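PDB 2W8D: processed glycerol phosphate lipoteichoic acid synthase 2 from Bacillus subtilis, which belongs to the sulfatase family of the alkaline phosphatase clan and binds a magnesium ion in its alpha/beta fold. Local coordinates for residues Y248-Y260 with L287-V299. Residues are numbered along the deposited sequence; the frame is centred on the assembly and turned at random.
Sequences YDKSIIVMYGDHY and LQRVPLFIHAAGV. With MG (magnesium ion), chain C.
Ile253 and His295 trade both of their backbone bonds, and Met255 and Phe293 do the same, in an antiparallel pair of strands, 251-257 and 292-296, inside the mixed central sheet of this alkaline phosphatase-like fold. Ile253 N reaches His295 O at 2.8 Å, while Phe293 N bonds Met255 O at the same 2.8 Å. The ladder runs on at both ends: Ala297 N gives a longer bond of 3.2 Å to Ser251 O, and Gly257 N is taken up by Pro291 O. Between these pairs, Ile252 and Val254 bond through their backbones to strand 33-39 on the other edge of 251-257. On one face Ile252 CG2 lies beside Ile294 CG2, and Val254 CG1 sits 3.9 Å from Leu292 CD1. On the other, covered by helix 219-244, Met255, present as selenomethionine, bends at chi3 (-67°), bringing CE to Phe293 CB, and touches Ile235 and Phe239.

At the Ser251 end His295 swings its CG anti to the backbone N (chi1 -175°), and its imidazole makes an offset stack with the Tyr248 ring, planes 24° apart; His295 NE2 is hydrogen-bonded to Glu68. At the other end Gln288 OE1 approaches Tyr260 CD2 at 3.2 Å but takes its hydrogen bond from His77, whereas Tyr260 OH pairs with Lys83. Just past the strand lies the metal site, to which Glu40 and Thr84, carried as phosphothreonine, also contribute. Asp258 OD2 binds magnesium, its OD1 being held by Ser41 N. His259 does so through NE2, 2.2 Å from the metal, while its ND1 donates to Tyr260 O at 2.8 Å.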
ATOM      1  N   TYR A 248       0.816 -17.934 -10.491  1.00 19.38           N
ATOM      2  CA  TYR A 248       1.489 -17.782  -9.186  1.00 19.97           C
ATOM      3  C   TYR A 248       3.009 -17.817  -9.306  1.00 19.86           C
ATOM      4  O   TYR A 248       3.702 -16.994  -8.705  1.00 19.51           O
ATOM      5  CB  TYR A 248       1.030 -18.863  -8.220  1.00 20.86           C
ATOM      6  CG  TYR A 248       1.549 -18.721  -6.808  1.00 23.33           C
ATOM      7  CD1 TYR A 248       0.967 -17.822  -5.925  1.00 26.63           C
ATOM      8  CD2 TYR A 248       2.594 -19.526  -6.336  1.00 28.22           C
ATOM      9  CE1 TYR A 248       1.424 -17.695  -4.605  1.00 31.60           C
ATOM     10  CE2 TYR A 248       3.063 -19.412  -5.004  1.00 29.58           C
ATOM     11  CZ  TYR A 248       2.464 -18.504  -4.158  1.00 32.27           C
ATOM     12  OH  TYR A 248       2.896 -18.354  -2.862  1.00 38.87           O
ATOM     13  N   ASP A 249       3.512 -18.758 -10.102  1.00 19.39           N
ATOM     14  CA  ASP A 249       4.937 -18.897 -10.395  1.00 19.89           C
ATOM     15  C   ASP A 249       5.425 -17.852 -11.417  1.00 19.51           C
ATOM     16  O   ASP A 249       6.623 -17.637 -11.605  1.00 19.22           O
ATOM     17  CB  ASP A 249       5.230 -20.326 -10.913  1.00 20.31           C
ATOM     18  CG  ASP A 249       4.931 -21.404  -9.876  1.00 21.46           C
ATOM     19  OD1 ASP A 249       5.341 -21.261  -8.700  1.00 22.36           O
ATOM     20  OD2 ASP A 249       4.302 -22.421 -10.242  1.00 23.80           O
ATOM     21  N   LYS A 250       4.492 -17.195 -12.079  1.00 19.95           N
ATOM     22  CA  LYS A 250       4.873 -16.215 -13.080  1.00 20.28           C
ATOM     23  C   LYS A 250       4.774 -14.813 -12.544  1.00 20.42           C
ATOM     24  O   LYS A 250       4.760 -13.859 -13.338  1.00 21.23           O
ATOM     25  CB  LYS A 250       3.997 -16.357 -14.328  1.00 20.13           C
ATOM     26  CG  LYS A 250       4.263 -17.633 -15.136  1.00 20.64           C
ATOM     27  CD  LYS A 250       3.075 -17.986 -16.017  1.00 21.09           C
ATOM     28  CE  LYS A 250       3.117 -19.460 -16.416  1.00 24.46           C
ATOM     29  NZ  LYS A 250       2.003 -19.871 -17.333  1.00 23.39           N
ATOM     30  N   SER A 251       4.691 -14.661 -11.223  1.00 19.90           N
ATOM     31  CA  SER A 251       4.302 -13.364 -10.694  1.00 19.90           C
ATOM     32  C   SER A 251       4.967 -12.893  -9.411  1.00 19.83           C
ATOM     33  O   SER A 251       5.522 -13.678  -8.632  1.00 19.90           O
ATOM     34  CB  SER A 251       2.780 -13.288 -10.535  1.00 19.93           C
ATOM     35  OG  SER A 251       2.128 -13.498 -11.777  1.00 19.28           O
ATOM     36  N   ILE A 252       4.909 -11.581  -9.216  1.00 19.09           N
ATOM     37  CA  ILE A 252       5.235 -10.992  -7.949  1.00 18.39           C
ATOM     38  C   ILE A 252       3.904 -10.512  -7.397  1.00 18.53           C
ATOM     39  O   ILE A 252       3.255  -9.614  -7.964  1.00 18.27           O
ATOM     40  CB  ILE A 252       6.168  -9.784  -8.109  1.00 18.78           C
ATOM     41  CG1 ILE A 252       7.474 -10.184  -8.781  1.00 16.79           C
ATOM     42  CG2 ILE A 252       6.454  -9.110  -6.755  1.00 16.40           C
ATOM     43  CD1 ILE A 252       8.312  -8.955  -9.124  1.00 16.85           C
ATOM     44  N   ILE A 253       3.486 -11.122  -6.292  1.00 18.35           N
ATOM     45  CA  ILE A 253       2.266 -10.691  -5.619  1.00 17.34           C
ATOM     46  C   ILE A 253       2.688  -9.828  -4.459  1.00 17.53           C
ATOM     47  O   ILE A 253       3.533 -10.229  -3.663  1.00 17.45           O
ATOM     48  CB  ILE A 253       1.454 -11.911  -5.150  1.00 17.70           C
ATOM     49  CG1 ILE A 253       1.104 -12.793  -6.381  1.00 16.17           C
ATOM     50  CG2 ILE A 253       0.240 -11.463  -4.303  1.00 14.02           C
ATOM     51  CD1 ILE A 253       0.639 -14.172  -6.100  1.00 16.13           C
ATOM     52  N   VAL A 254       2.118  -8.632  -4.389  1.00 17.60           N
ATOM     53  CA  VAL A 254       2.446  -7.643  -3.375  1.00 16.85           C
ATOM     54  C   VAL A 254       1.142  -7.231  -2.718  1.00 17.22           C
ATOM     55  O   VAL A 254       0.262  -6.669  -3.388  1.00 17.76           O
ATOM     56  CB  VAL A 254       2.949  -6.337  -4.056  1.00 17.81           C
ATOM     57  CG1 VAL A 254       3.297  -5.264  -3.014  1.00 15.22           C
ATOM     58  CG2 VAL A 254       4.077  -6.601  -5.022  1.00 16.55           C
HETATM   59  N   MSE A 255       1.026  -7.435  -1.407  1.00 16.43           N
HETATM   60  CA  MSE A 255      -0.201  -7.102  -0.688  1.00 16.11           C
HETATM   61  C   MSE A 255       0.051  -6.200   0.473  1.00 16.05           C
HETATM   62  O   MSE A 255       0.986  -6.418   1.264  1.00 16.25           O
HETATM   63  CB  MSE A 255      -0.925  -8.346  -0.204  1.00 15.73           C
HETATM   64  CG  MSE A 255      -1.161  -9.315  -1.341  1.00 18.44           C
HETATM   65 SE   MSE A 255      -2.270 -10.774  -0.742  1.00 27.06          SE
HETATM   66  CE  MSE A 255      -1.024 -11.628   0.537  1.00 17.60           C
ATOM     67  N   TYR A 256      -0.837  -5.226   0.625  1.00 15.51           N
ATOM     68  CA  TYR A 256      -0.669  -4.248   1.687  1.00 15.32           C
ATOM     69  C   TYR A 256      -1.990  -3.794   2.297  1.00 15.16           C
ATOM     70  O   TYR A 256      -2.980  -3.546   1.575  1.00 13.91           O
ATOM     71  CB  TYR A 256       0.069  -3.023   1.127  1.00 14.73           C
ATOM     72  CG  TYR A 256      -0.687  -2.300   0.050  1.00 15.81           C
ATOM     73  CD1 TYR A 256      -1.436  -1.177   0.356  1.00 16.55           C
ATOM     74  CD2 TYR A 256      -0.635  -2.716  -1.284  1.00 14.11           C
ATOM     75  CE1 TYR A 256      -2.169  -0.496  -0.622  1.00 16.35           C
ATOM     76  CE2 TYR A 256      -1.376  -2.054  -2.276  1.00 16.44           C
ATOM     77  CZ  TYR A 256      -2.120  -0.924  -1.943  1.00 18.84           C
ATOM     78  OH  TYR A 256      -2.827  -0.188  -2.892  1.00 16.01           O
ATOM     79  N   GLY A 257      -1.985  -3.603   3.616  1.00 14.86           N
ATOM     80  CA  GLY A 257      -3.106  -2.909   4.241  1.00 15.54           C
ATOM     81  C   GLY A 257      -3.027  -1.459   3.789  1.00 16.18           C
ATOM     82  O   GLY A 257      -1.927  -0.896   3.734  1.00 16.18           O
ATOM     83  N   ASP A 258      -4.159  -0.844   3.443  1.00 16.51           N
ATOM     84  CA  ASP A 258      -4.079   0.539   2.889  1.00 17.08           C
ATOM     85  C   ASP A 258      -3.929   1.648   3.963  1.00 16.90           C
ATOM     86  O   ASP A 258      -3.219   2.637   3.749  1.00 16.73           O
ATOM     87  CB  ASP A 258      -5.201   0.819   1.871  1.00 16.34           C
ATOM     88  CG  ASP A 258      -6.596   0.691   2.466  1.00 17.93           C
ATOM     89  OD1 ASP A 258      -6.755   0.112   3.572  1.00 18.75           O
ATOM     90  OD2 ASP A 258      -7.549   1.212   1.840  1.00 17.02           O
ATOM     91  N   HIS A 259      -4.543   1.462   5.138  1.00 17.14           N
ATOM     92  CA  HIS A 259      -4.443   2.461   6.218  1.00 17.36           C
ATOM     93  C   HIS A 259      -5.143   1.876   7.405  1.00 18.06           C
ATOM     94  O   HIS A 259      -5.651   0.760   7.293  1.00 18.18           O
ATOM     95  CB  HIS A 259      -5.171   3.752   5.794  1.00 16.60           C
ATOM     96  CG  HIS A 259      -6.527   3.473   5.236  1.00 16.86           C
ATOM     97  ND1 HIS A 259      -7.622   3.179   6.039  1.00 14.06           N
ATOM     98  CD2 HIS A 259      -6.942   3.335   3.953  1.00 10.23           C
ATOM     99  CE1 HIS A 259      -8.666   2.933   5.268  1.00 14.33           C
ATOM    100  NE2 HIS A 259      -8.278   3.006   3.998  1.00 14.96           N
ATOM    101  N   TYR A 260      -5.246   2.614   8.522  1.00 17.42           N
ATOM    102  CA  TYR A 260      -5.894   2.009   9.697  1.00 17.81           C
ATOM    103  C   TYR A 260      -7.366   1.824   9.458  1.00 17.24           C
ATOM    104  O   TYR A 260      -7.962   2.596   8.744  1.00 18.00           O
ATOM    105  CB  TYR A 260      -5.692   2.833  10.987  1.00 17.82           C
ATOM    106  CG  TYR A 260      -6.326   4.204  10.901  1.00 19.07           C
ATOM    107  CD1 TYR A 260      -7.619   4.399  11.331  1.00 22.42           C
ATOM    108  CD2 TYR A 260      -5.647   5.287  10.317  1.00 23.37           C
ATOM    109  CE1 TYR A 260      -8.233   5.664  11.263  1.00 26.17           C
ATOM    110  CE2 TYR A 260      -6.255   6.577  10.215  1.00 27.47           C
ATOM    111  CZ  TYR A 260      -7.557   6.726  10.709  1.00 28.19           C
ATOM    112  OH  TYR A 260      -8.214   7.897  10.652  1.00 31.60           O
ATOM    113  N   LEU A 287       0.151   1.481  16.291  1.00 16.20           N
ATOM    114  CA  LEU A 287      -0.962   0.796  15.616  1.00 16.37           C
ATOM    115  C   LEU A 287      -1.136   1.188  14.130  1.00 16.88           C
ATOM    116  O   LEU A 287      -2.065   0.726  13.475  1.00 16.89           O
ATOM    117  CB  LEU A 287      -2.279   1.015  16.380  1.00 16.06           C
ATOM    118  CG  LEU A 287      -2.335   0.163  17.664  1.00 16.32           C
ATOM    119  CD1 LEU A 287      -3.317   0.748  18.688  1.00 14.34           C
ATOM    120  CD2 LEU A 287      -2.619  -1.324  17.330  1.00 15.26           C
ATOM    121  N   GLN A 288      -0.282   2.086  13.637  1.00 16.77           N
ATOM    122  CA  GLN A 288      -0.313   2.484  12.236  1.00 16.61           C
ATOM    123  C   GLN A 288       0.522   1.528  11.385  1.00 17.01           C
ATOM    124  O   GLN A 288       0.623   1.727  10.188  1.00 17.26           O
ATOM    125  CB  GLN A 288       0.149   3.940  12.056  1.00 16.15           C
ATOM    126  CG  GLN A 288      -0.666   4.982  12.898  1.00 15.45           C
ATOM    127  CD  GLN A 288      -2.178   4.817  12.792  1.00 18.92           C
ATOM    128  OE1 GLN A 288      -2.749   4.960  11.700  1.00 21.77           O
ATOM    129  NE2 GLN A 288      -2.837   4.502  13.911  1.00 16.66           N
ATOM    130  N   ARG A 289       1.134   0.498  12.005  1.00 16.08           N
ATOM    131  CA  ARG A 289       1.702  -0.586  11.219  1.00 15.22           C
ATOM    132  C   ARG A 289       0.570  -1.240  10.390  1.00 15.33           C
ATOM    133  O   ARG A 289      -0.492  -1.581  10.934  1.00 14.88           O
ATOM    134  CB  ARG A 289       2.390  -1.624  12.119  1.00 15.28           C
ATOM    135  CG  ARG A 289       3.818  -1.257  12.560  1.00 13.74           C
ATOM    136  CD  ARG A 289       4.333  -2.226  13.617  1.00 12.21           C
ATOM    137  NE  ARG A 289       5.656  -1.821  14.110  1.00 14.82           N
ATOM    138  CZ  ARG A 289       5.877  -0.906  15.066  1.00 14.14           C
ATOM    139  NH1 ARG A 289       4.869  -0.280  15.654  1.00 13.03           N
ATOM    140  NH2 ARG A 289       7.113  -0.613  15.439  1.00 14.78           N
ATOM    141  N   VAL A 290       0.793  -1.352   9.084  1.00 14.79           N
ATOM    142  CA  VAL A 290      -0.015  -2.195   8.196  1.00 14.74           C
ATOM    143  C   VAL A 290       0.855  -3.299   7.559  1.00 14.62           C
ATOM    144  O   VAL A 290       2.047  -3.094   7.292  1.00 13.84           O
ATOM    145  CB  VAL A 290      -0.764  -1.390   7.096  1.00 13.94           C
ATOM    146  CG1 VAL A 290      -1.679  -0.304   7.742  1.00 13.23           C
ATOM    147  CG2 VAL A 290       0.211  -0.739   6.156  1.00 15.42           C
ATOM    148  N   PRO A 291       0.262  -4.479   7.332  1.00 14.64           N
ATOM    149  CA  PRO A 291       1.087  -5.560   6.800  1.00 15.14           C
ATOM    150  C   PRO A 291       1.463  -5.311   5.346  1.00 15.45           C
ATOM    151  O   PRO A 291       0.728  -4.623   4.634  1.00 15.59           O
ATOM    152  CB  PRO A 291       0.212  -6.811   6.937  1.00 15.63           C
ATOM    153  CG  PRO A 291      -1.205  -6.310   7.049  1.00 16.03           C
ATOM    154  CD  PRO A 291      -1.154  -4.841   7.499  1.00 14.06           C
ATOM    155  N   LEU A 292       2.642  -5.803   4.958  1.00 14.64           N
ATOM    156  CA  LEU A 292       3.108  -5.770   3.598  1.00 14.89           C
ATOM    157  C   LEU A 292       3.661  -7.152   3.337  1.00 14.95           C
ATOM    158  O   LEU A 292       4.488  -7.623   4.104  1.00 14.74           O
ATOM    159  CB  LEU A 292       4.199  -4.722   3.397  1.00 13.83           C
ATOM    160  CG  LEU A 292       4.874  -4.847   2.014  1.00 13.52           C
ATOM    161  CD1 LEU A 292       3.935  -4.549   0.795  1.00 10.65           C
ATOM    162  CD2 LEU A 292       6.118  -3.960   1.922  1.00 10.62           C
ATOM    163  N   PHE A 293       3.180  -7.796   2.284  1.00 15.14           N
ATOM    164  CA  PHE A 293       3.652  -9.131   1.883  1.00 15.80           C
ATOM    165  C   PHE A 293       4.143  -9.015   0.440  1.00 15.87           C
ATOM    166  O   PHE A 293       3.499  -8.340  -0.361  1.00 16.38           O
ATOM    167  CB  PHE A 293       2.502 -10.159   1.898  1.00 15.77           C
ATOM    168  CG  PHE A 293       1.936 -10.427   3.249  1.00 16.23           C
ATOM    169  CD1 PHE A 293       2.448 -11.440   4.031  1.00 17.79           C
ATOM    170  CD2 PHE A 293       0.875  -9.667   3.749  1.00 15.68           C
ATOM    171  CE1 PHE A 293       1.925 -11.700   5.313  1.00 16.52           C
ATOM    172  CE2 PHE A 293       0.347  -9.940   5.001  1.00 16.54           C
ATOM    173  CZ  PHE A 293       0.884 -10.966   5.785  1.00 13.82           C
ATOM    174  N   ILE A 294       5.287  -9.622   0.128  1.00 15.10           N
ATOM    175  CA  ILE A 294       5.750  -9.721  -1.246  1.00 15.00           C
ATOM    176  C   ILE A 294       6.165 -11.177  -1.501  1.00 15.38           C
ATOM    177  O   ILE A 294       7.114 -11.670  -0.884  1.00 14.42           O
ATOM    178  CB  ILE A 294       6.983  -8.822  -1.548  1.00 14.05           C
ATOM    179  CG1 ILE A 294       6.686  -7.345  -1.364  1.00 14.83           C
ATOM    180  CG2 ILE A 294       7.468  -9.047  -2.948  1.00 16.49           C
ATOM    181  CD1 ILE A 294       7.928  -6.509  -1.445  1.00 14.41           C
ATOM    182  N   HIS A 295       5.447 -11.854  -2.387  1.00 15.41           N
ATOM    183  CA  HIS A 295       5.886 -13.154  -2.848  1.00 16.64           C
ATOM    184  C   HIS A 295       6.314 -12.991  -4.289  1.00 16.12           C
ATOM    185  O   HIS A 295       5.503 -12.747  -5.167  1.00 15.71           O
ATOM    186  CB  HIS A 295       4.805 -14.220  -2.694  1.00 17.74           C
ATOM    187  CG  HIS A 295       5.282 -15.597  -3.053  1.00 19.31           C
ATOM    188  ND1 HIS A 295       5.254 -16.081  -4.340  1.00 20.80           N
ATOM    189  CD2 HIS A 295       5.846 -16.574  -2.298  1.00 21.17           C
ATOM    190  CE1 HIS A 295       5.776 -17.297  -4.371  1.00 20.97           C
ATOM    191  NE2 HIS A 295       6.141 -17.619  -3.141  1.00 23.43           N
ATOM    192  N   ALA A 296       7.624 -13.028  -4.489  1.00 16.63           N
ATOM    193  CA  ALA A 296       8.241 -12.916  -5.778  1.00 16.67           C
ATOM    194  C   ALA A 296       8.672 -14.326  -6.073  1.00 17.62           C
ATOM    195  O   ALA A 296       9.480 -14.920  -5.335  1.00 18.35           O
ATOM    196  CB  ALA A 296       9.420 -12.007  -5.706  1.00 16.23           C
ATOM    197  N   ALA A 297       8.108 -14.887  -7.134  1.00 18.33           N
ATOM    198  CA  ALA A 297       8.368 -16.290  -7.478  1.00 18.88           C
ATOM    199  C   ALA A 297       9.757 -16.428  -8.063  1.00 19.03           C
ATOM    200  O   ALA A 297      10.163 -15.603  -8.903  1.00 19.54           O
ATOM    201  CB  ALA A 297       7.334 -16.781  -8.464  1.00 18.86           C
ATOM    202  N   GLY A 298      10.469 -17.481  -7.656  1.00 18.49           N
ATOM    203  CA  GLY A 298      11.867 -17.642  -8.041  1.00 17.93           C
ATOM    204  C   GLY A 298      12.832 -16.985  -7.064  1.00 18.57           C
ATOM    205  O   GLY A 298      14.050 -17.188  -7.181  1.00 17.83           O
ATOM    206  N   VAL A 299      12.285 -16.210  -6.103  1.00 18.58           N
ATOM    207  CA  VAL A 299      13.071 -15.490  -5.091  1.00 18.88           C
ATOM    208  C   VAL A 299      12.693 -15.892  -3.656  1.00 19.55           C
ATOM    209  O   VAL A 299      11.527 -15.821  -3.259  1.00 20.59           O
ATOM    210  CB  VAL A 299      12.937 -13.940  -5.227  1.00 18.76           C
ATOM    211  CG1 VAL A 299      13.865 -13.234  -4.272  1.00 17.60           C
ATOM    212  CG2 VAL A 299      13.244 -13.483  -6.649  1.00 19.44           C
TER
HETATM  213 MG    MG C1636      -9.456   1.914   2.457  1.00 14.90          MG